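Local coordinates for protein transcriptional regulator (Saccharomonospora viridis, PDB 4KWA) that probably binds DNA as a TetR-family transcriptional repressor, here as the piece holding the helix-turn-helix and ligand-binding domains, with choline bound in the latter, at residues Leu10-Trp14 with Glu54-Asn59; Gly141-Gln146 with Asn189-Arg193. One frame throughout, in Å; residues are numbered along the deposited sequence.

Contact 1: residues Leu10-Trp14 with Glu54-Asn59; sequences LETAW and EALRRN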
# COMPACT_ATOMS: atom_id res chain seq x y z
N LEU A 10 -4.19 -19.94 -14.72
CA LEU A 10 -4.39 -18.90 -13.70
C LEU A 10 -3.70 -19.14 -12.42
O LEU A 10 -3.14 -18.23 -11.83
CB LEU A 10 -5.88 -18.67 -13.45
CG LEU A 10 -6.63 -18.10 -14.63
CD1 LEU A 10 -8.08 -18.04 -14.24
CD2 LEU A 10 -6.12 -16.75 -15.06
N GLU A 11 -3.68 -20.38 -11.99
CA GLU A 11 -2.96 -20.72 -10.73
C GLU A 11 -1.47 -20.48 -10.85
O GLU A 11 -0.85 -19.87 -9.95
CB GLU A 11 -3.22 -22.15 -10.35
CG GLU A 11 -2.80 -22.43 -8.93
CD GLU A 11 -3.47 -23.68 -8.35
OE1 GLU A 11 -4.27 -24.31 -9.08
OE2 GLU A 11 -3.24 -24.00 -7.16
N THR A 12 -0.92 -20.90 -11.97
CA THR A 12 0.50 -20.71 -12.29
C THR A 12 0.81 -19.20 -12.43
O THR A 12 1.78 -18.69 -11.79
CB THR A 12 0.92 -21.56 -13.53
OG1 THR A 12 0.73 -22.95 -13.25
CG2 THR A 12 2.32 -21.33 -13.88
N ALA A 13 0.01 -18.49 -13.26
CA ALA A 13 0.20 -17.02 -13.41
C ALA A 13 0.16 -16.25 -12.11
O ALA A 13 1.02 -15.38 -11.90
CB ALA A 13 -0.76 -16.42 -14.42
N TRP A 14 -0.76 -16.59 -11.19
CA TRP A 14 -0.86 -15.92 -9.89
C TRP A 14 0.40 -15.99 -9.06
O TRP A 14 0.95 -14.97 -8.61
CB TRP A 14 -2.00 -16.53 -9.05
CG TRP A 14 -2.21 -15.83 -7.70
CD1 TRP A 14 -1.76 -16.21 -6.43
CD2 TRP A 14 -2.97 -14.62 -7.51
NE1 TRP A 14 -2.17 -15.27 -5.50
CE2 TRP A 14 -2.94 -14.31 -6.13
CE3 TRP A 14 -3.64 -13.77 -8.37
CZ2 TRP A 14 -3.58 -13.17 -5.59
CZ3 TRP A 14 -4.31 -12.63 -7.84
CH2 TRP A 14 -4.27 -12.36 -6.44
N GLU A 54 -8.24 -12.03 -14.70
CA GLU A 54 -8.96 -13.30 -14.40
C GLU A 54 -8.34 -14.06 -13.23
O GLU A 54 -9.05 -14.78 -12.43
CB GLU A 54 -9.04 -14.15 -15.67
CG GLU A 54 -9.86 -13.51 -16.80
CD GLU A 54 -11.32 -13.19 -16.39
OE1 GLU A 54 -11.84 -13.91 -15.49
OE2 GLU A 54 -11.96 -12.26 -16.98
N ALA A 55 -7.03 -13.84 -13.05
CA ALA A 55 -6.32 -14.45 -11.90
C ALA A 55 -6.78 -13.76 -10.61
O ALA A 55 -7.02 -14.43 -9.57
CB ALA A 55 -4.77 -14.27 -12.04
N LEU A 56 -7.03 -12.48 -10.70
CA LEU A 56 -7.47 -11.71 -9.51
C LEU A 56 -8.91 -12.19 -9.18
O LEU A 56 -9.26 -12.39 -8.01
CB LEU A 56 -7.53 -10.24 -9.79
CG LEU A 56 -6.19 -9.57 -10.00
CD1 LEU A 56 -6.37 -8.18 -10.54
CD2 LEU A 56 -5.46 -9.51 -8.69
N ARG A 57 -9.73 -12.31 -10.19
CA ARG A 57 -11.10 -12.72 -9.93
C ARG A 57 -11.14 -14.08 -9.25
O ARG A 57 -11.87 -14.29 -8.26
CB ARG A 57 -11.89 -12.77 -11.22
CG ARG A 57 -13.41 -12.77 -11.06
CD ARG A 57 -14.14 -12.98 -12.37
NE ARG A 57 -13.56 -12.22 -13.50
CZ ARG A 57 -13.73 -10.93 -13.72
NH1 ARG A 57 -13.22 -10.37 -14.82
NH2 ARG A 57 -14.48 -10.22 -12.90
N ARG A 58 -10.32 -15.00 -9.75
CA ARG A 58 -10.27 -16.34 -9.16
C ARG A 58 -9.76 -16.29 -7.72
O ARG A 58 -10.27 -16.97 -6.81
CB ARG A 58 -9.39 -17.32 -10.01
CG ARG A 58 -9.42 -18.75 -9.45
CD ARG A 58 -8.47 -19.66 -10.28
NE ARG A 58 -8.11 -20.87 -9.52
CZ ARG A 58 -7.04 -21.00 -8.74
NH1 ARG A 58 -6.15 -20.01 -8.59
NH2 ARG A 58 -6.86 -22.17 -8.11
N ASN A 59 -8.78 -15.45 -7.47
CA ASN A 59 -8.26 -15.41 -6.13
C ASN A 59 -9.20 -14.76 -5.17
O ASN A 59 -9.24 -15.13 -3.99
CB ASN A 59 -6.91 -14.70 -6.14
CG ASN A 59 -6.40 -14.50 -4.76
OD1 ASN A 59 -6.76 -13.48 -4.12
ND2 ASN A 59 -5.79 -15.53 -4.21
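The indole of Trp-14 lies under the side chain of Asn-59. CB of Asn-59 stands over the face, 3.6 Å from the centroid of the Trp-14 six-membered ring, a CH-pi contact. The amide plane is only 13° from the ring plane, so the two stack. With CG anti to the backbone N (chi1 -177°), Trp-14 is carried out to helix 48-71. Apolar contacts from the same helix follow along the ring's edge. CD2 of Leu-56 meets the rim at CZ3 of Trp-14, 3.4 Å away, and CB of Ala-55 lies in the ring plane, 3.9 Å from CE3 of Trp-14. A turn earlier, Leu-10 lays CD2 4.1 Å from CB of Ala-55. Charge enters beside this apolar patch: OE1 of Glu-11 is 3.5 Å from NH2 of Arg-58, a salt bridge well out of the guanidinium plane, with no N-H aimed at the oxygen; the stronger partner of the same OE1 of Glu-11 is Arg-7, by a salt bridge. No hydrogen bond joins the segments, whose axes cross at -99° and 9.3 Å. The contact thus ties helix 2-20 of the DNA-binding domain to helix 48-71, while helix 94-109 packs on Trp-14 and Leu-56 and supplies Glu-98, which accepts a hydrogen bond from ND2 of Asn-59.

Contact 2: residues Gly141-Gln146 with Asn189-Arg193; sequences GVFRDQ and NIVER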
# COMPACT_ATOMS: atom_id res chain seq x y z
N GLY A 141 -22.71 -6.37 23.18
CA GLY A 141 -22.16 -5.59 24.29
C GLY A 141 -20.68 -5.83 24.53
O GLY A 141 -20.15 -5.48 25.60
N VAL A 142 -19.98 -6.38 23.56
CA VAL A 142 -18.54 -6.59 23.78
C VAL A 142 -17.67 -5.54 23.15
O VAL A 142 -16.48 -5.42 23.53
CB VAL A 142 -18.13 -8.03 23.39
CG1 VAL A 142 -16.64 -8.22 23.50
CG2 VAL A 142 -18.84 -9.06 24.27
N PHE A 143 -18.26 -4.76 22.24
CA PHE A 143 -17.59 -3.69 21.55
C PHE A 143 -18.24 -2.35 21.93
O PHE A 143 -19.45 -2.27 22.07
CB PHE A 143 -17.63 -3.78 19.99
CG PHE A 143 -16.92 -4.94 19.38
CD1 PHE A 143 -15.90 -5.61 20.00
CD2 PHE A 143 -17.21 -5.28 18.11
CE1 PHE A 143 -15.27 -6.70 19.35
CE2 PHE A 143 -16.62 -6.36 17.50
CZ PHE A 143 -15.61 -7.07 18.12
N ARG A 144 -17.37 -1.35 22.09
CA ARG A 144 -17.75 0.05 22.39
C ARG A 144 -18.65 0.63 21.28
O ARG A 144 -18.45 0.37 20.08
CB ARG A 144 -16.51 1.00 22.29
CG ARG A 144 -15.50 1.20 23.39
CD ARG A 144 -14.94 2.63 23.17
NE ARG A 144 -14.01 2.73 22.05
CZ ARG A 144 -13.90 3.74 21.19
NH1 ARG A 144 -14.79 4.75 21.13
NH2 ARG A 144 -12.96 3.66 20.26
N ASP A 145 -19.49 1.57 21.65
CA ASP A 145 -20.33 2.27 20.69
C ASP A 145 -19.44 3.26 19.96
O ASP A 145 -18.69 4.02 20.60
CB ASP A 145 -21.41 3.07 21.48
CG ASP A 145 -22.46 3.77 20.59
OD1 ASP A 145 -22.65 3.40 19.42
OD2 ASP A 145 -23.13 4.72 21.08
N GLN A 146 -19.53 3.29 18.63
CA GLN A 146 -18.65 4.09 17.86
C GLN A 146 -19.18 3.89 16.43
O GLN A 146 -19.85 2.85 16.15
CB GLN A 146 -17.32 3.39 18.02
CG GLN A 146 -16.04 4.11 17.87
CD GLN A 146 -14.90 3.09 17.65
OE1 GLN A 146 -14.61 2.12 18.44
NE2 GLN A 146 -14.23 3.32 16.58
N ASN A 189 -9.18 -0.16 21.31
CA ASN A 189 -9.99 0.79 20.55
C ASN A 189 -11.33 0.32 20.19
O ASN A 189 -12.19 1.13 19.82
CB ASN A 189 -9.30 1.22 19.26
CG ASN A 189 -8.14 2.14 19.52
OD1 ASN A 189 -7.08 1.72 19.96
ND2 ASN A 189 -8.32 3.40 19.21
N ILE A 190 -11.51 -1.01 20.16
CA ILE A 190 -12.77 -1.63 19.76
C ILE A 190 -13.52 -2.25 20.93
O ILE A 190 -14.70 -2.01 21.10
CB ILE A 190 -12.59 -2.62 18.62
CG1 ILE A 190 -11.79 -1.99 17.46
CG2 ILE A 190 -13.91 -3.15 18.10
CD1 ILE A 190 -11.61 -2.84 16.24
N VAL A 191 -12.84 -3.07 21.72
CA VAL A 191 -13.46 -3.77 22.82
C VAL A 191 -13.91 -2.83 23.94
O VAL A 191 -13.16 -1.91 24.34
CB VAL A 191 -12.54 -4.90 23.35
CG1 VAL A 191 -13.05 -5.53 24.69
CG2 VAL A 191 -12.34 -5.94 22.30
N GLU A 192 -15.13 -3.10 24.43
CA GLU A 192 -15.84 -2.35 25.48
C GLU A 192 -15.15 -2.49 26.86
O GLU A 192 -15.09 -3.59 27.40
CB GLU A 192 -17.32 -2.86 25.54
CG GLU A 192 -18.30 -2.20 26.51
CD GLU A 192 -18.37 -0.69 26.37
OE1 GLU A 192 -19.42 -0.18 26.02
OE2 GLU A 192 -17.37 -0.02 26.54
N ARG A 193 -14.68 -1.35 27.39
CA ARG A 193 -14.01 -1.21 28.71
C ARG A 193 -14.95 -1.36 29.91
O ARG A 193 -15.80 -2.26 29.96
CB ARG A 193 -13.38 0.18 28.79
CG ARG A 193 -12.92 0.59 30.17
CD ARG A 193 -12.09 1.87 30.10
NE ARG A 193 -12.84 3.06 29.69
CZ ARG A 193 -13.25 4.02 30.51
NH1 ARG A 193 -12.98 3.97 31.82
NH2 ARG A 193 -13.92 5.06 30.03
O HOH W 1 -15.90 -0.59 19.15
O HOH W 2 -12.23 0.64 23.46
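Phe-143 and Ile-190 form the tightly packed part of this contact. Their side chains run side by side, and CG2 of Ile-190 sits 3.7 Å from the centroid of the Phe-143 ring, 14° off the normal, a CH-pi contact over one face. Having CG2 anti to its backbone N, Ile-190 places that methyl on the ring; Leu-81 of helix 77-86 touches both residues. Next to this packing the backbones are bridged once, at Phe-143 and Val-191. The N-H of Glu-192 reaches O of Val-142 at 2.8 Å and 173°, and the N-H of Arg-144 reaches O of Ile-190 at 2.9 Å. Ahead of the bridge, Gly-141 closes helix 113-139 with a Schellman motif.

The looser side belongs to Arg-144 and Glu-192. Bent at chi3 (-75°), Arg-144 turns back to O of Asn-189, which NH2 of Arg-144 binds at 2.7 Å and NE of Arg-144 only weakly. One water donates to O of Val-191 and is weakly met by NE of Arg-144. Glu-192 is exposed, its OE2 6.2 Å from NE of Arg-144, so the opposite charges do not pair directly. The chemistry implies that the polar part of the contact rests largely on main-chain carbonyls: those of Asn-189 and Ile-190, near the end of helix 175-190, accept from Arg-144, whose positive charge probably suits that helix end, and that of Val-142 accepts from N of Glu-192.

Overall arrangement
Contact 1 is a buried helix-to-helix packing, with five of its eight touching residues buried, whereas contact 2 is only partly buried and joins a loop to the C-terminal end of the chain. They share no helix and lie on opposite sides of the chain's centre, with their own centres 38 Å apart. Their buried areas are similar, 459 and 429 Å², but their chemistry differs. Contact 1 is made mainly by side chains, some resting on the backbone of Ala-55, with no hydrogen bond across it; contact 2 adds backbone bonds, an arginine and water to a small apolar packing. In contact 1 the side chain of Asn-59 is about 8 Å from the bound choline, while Asn-189 of contact 2 packs on Asn-189 of the second subunit.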